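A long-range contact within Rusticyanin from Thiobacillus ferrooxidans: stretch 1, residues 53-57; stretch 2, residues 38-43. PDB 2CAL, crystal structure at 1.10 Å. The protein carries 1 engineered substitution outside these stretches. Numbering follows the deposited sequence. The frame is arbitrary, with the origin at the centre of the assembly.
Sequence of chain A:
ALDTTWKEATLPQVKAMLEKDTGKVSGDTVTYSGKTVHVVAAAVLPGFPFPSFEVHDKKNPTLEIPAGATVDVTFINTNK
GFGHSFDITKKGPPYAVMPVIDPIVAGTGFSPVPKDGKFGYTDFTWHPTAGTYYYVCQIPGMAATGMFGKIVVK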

# COMPACT_ATOMS: atom_id res chain seq x y z
N PHE A 53 -6.50 -3.18 -0.47
CA PHE A 53 -5.23 -3.29 0.22
C PHE A 53 -5.45 -3.70 1.69
O PHE A 53 -6.41 -3.20 2.29
CB PHE A 53 -4.49 -1.94 0.25
CG PHE A 53 -4.09 -1.37 -1.10
CD1 PHE A 53 -2.99 -1.89 -1.77
CD2 PHE A 53 -4.81 -0.33 -1.67
CE1 PHE A 53 -2.57 -1.31 -2.97
CE2 PHE A 53 -4.40 0.27 -2.85
CZ PHE A 53 -3.27 -0.23 -3.49
N GLU A 54 -4.56 -4.53 2.19
CA GLU A 54 -4.55 -4.84 3.61
C GLU A 54 -3.27 -4.25 4.22
O GLU A 54 -2.16 -4.39 3.69
CB GLU A 54 -4.63 -6.35 3.86
CG GLU A 54 -6.06 -6.91 3.75
CD GLU A 54 -6.63 -6.80 2.34
OE1 GLU A 54 -6.10 -7.40 1.38
OE2 GLU A 54 -7.67 -6.10 2.29
N VAL A 55 -3.47 -3.64 5.38
CA VAL A 55 -2.37 -3.10 6.17
C VAL A 55 -2.68 -3.48 7.62
O VAL A 55 -3.75 -3.15 8.12
CB VAL A 55 -2.21 -1.56 6.05
CG1 VAL A 55 -1.06 -1.06 6.93
CG2 VAL A 55 -1.96 -1.16 4.61
N HIS A 56 -1.75 -4.17 8.25
CA HIS A 56 -1.91 -4.59 9.66
C HIS A 56 -3.21 -5.38 9.83
O HIS A 56 -3.95 -5.26 10.79
CB HIS A 56 -1.84 -3.39 10.64
CG HIS A 56 -1.25 -3.79 11.98
ND1 HIS A 56 -0.01 -3.38 12.33
CD2 HIS A 56 -1.69 -4.60 12.94
CE1 HIS A 56 0.30 -3.90 13.53
NE2 HIS A 56 -0.72 -4.64 13.92
N ASP A 57 -3.52 -6.22 8.81
CA ASP A 57 -4.66 -7.10 8.78
C ASP A 57 -6.00 -6.39 8.67
O ASP A 57 -7.04 -7.03 8.88
CB ASP A 57 -4.70 -8.03 10.01
CG ASP A 57 -5.23 -9.40 9.64
OD1 ASP A 57 -4.98 -9.90 8.53
OD2 ASP A 57 -5.89 -9.95 10.53
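Stretch 2 (38-43) HVVAAA

Stretch 2 is extended throughout: residues 38-43 form a strand that begins earlier in the chain, with phi between -88° and -132° and psi between 106° and 146°. It lies beside the short strand 53-55 of stretch 1. The N-to-C directions of the two strands make an angle of 152°, so they run antiparallel, with a closest approach of 4.6 Å between their axes. The register follows from the CA-CA distances: 4.7 Å from Phe-53 CA to Ala-43 CA, 5.2 Å from Glu-54 CA to Ala-42 CA, and 4.7 Å from Val-55 CA to Ala-41 CA.

The wider central spacing belongs to the hydrogen-bonded pair. Glu-54 N donates to Ala-42 O at 2.8 Å (angle at H 166°), and Ala-42 N returns the bond to Glu-54 O at 2.9 Å (161°). Each acceptor also receives a CA-H...O contact, Phe-53 CA to Ala-42 O and Ala-41 CA to Glu-54 O, both at 3.3 Å.

Past Val-55 the backbone leaves the strand; His-56 has phi/psi of 55°/39°. Its N lies 4.1 Å from Val-40 O, too far for a direct bond, and a water spans the gap, donating to Val-40 O at 2.7 Å and accepting from His-56 N at 3.0 Å.

Side chains alternate across the sheet. Phe-53, Val-55, Ala-41 and Ala-43 share one face, where Val-55 CG2 packs 3.8 Å from Ala-41 CB and Val-55 CG1 reaches Val-39 CG1 at 4.3 Å. The t rotamer of Val-55 (chi1 179°) accompanies these apolar contacts. Phe-53, in the m rotamer, brings CD1 to 4.4 Å from Ala-43 CA. Glu-54 and Ala-42 point to the other face. The pairing is compact, burying 292 Å² summed over both stretches.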

# COMPACT_ATOMS: atom_id res chain seq x y z
N HIS A 38 7.21 1.86 9.81
CA HIS A 38 7.27 0.76 8.82
C HIS A 38 5.87 0.31 8.48
O HIS A 38 5.19 -0.29 9.30
CB HIS A 38 8.13 -0.37 9.40
CG HIS A 38 9.45 0.16 9.92
ND1 HIS A 38 10.63 0.12 9.17
CD2 HIS A 38 9.81 0.71 11.09
CE1 HIS A 38 11.64 0.67 9.87
NE2 HIS A 38 11.14 1.04 11.05
N VAL A 39 5.42 0.68 7.28
CA VAL A 39 4.11 0.34 6.74
C VAL A 39 4.28 -0.90 5.85
O VAL A 39 5.07 -0.83 4.90
CB VAL A 39 3.56 1.50 5.91
CG1 VAL A 39 2.22 1.11 5.29
CG2 VAL A 39 3.43 2.77 6.76
N VAL A 40 3.53 -1.95 6.15
CA VAL A 40 3.60 -3.14 5.26
C VAL A 40 2.20 -3.36 4.73
O VAL A 40 1.26 -3.72 5.45
CB VAL A 40 4.19 -4.37 5.96
CG1 VAL A 40 4.33 -5.49 4.93
CG2 VAL A 40 5.54 -4.05 6.60
N ALA A 41 2.08 -3.15 3.41
CA ALA A 41 0.82 -3.27 2.71
C ALA A 41 0.82 -4.41 1.71
O ALA A 41 1.85 -4.68 1.10
CB ALA A 41 0.55 -1.97 1.92
N ALA A 42 -0.33 -5.04 1.57
CA ALA A 42 -0.48 -6.13 0.57
C ALA A 42 -1.72 -5.91 -0.23
O ALA A 42 -2.73 -5.38 0.21
CB ALA A 42 -0.61 -7.48 1.27
N ALA A 43 -1.63 -6.30 -1.50
CA ALA A 43 -2.78 -6.28 -2.42
C ALA A 43 -3.57 -7.61 -2.32
O ALA A 43 -3.04 -8.64 -2.76
CB ALA A 43 -2.29 -6.07 -3.84
O HOH W 1 0.72 -5.61 7.37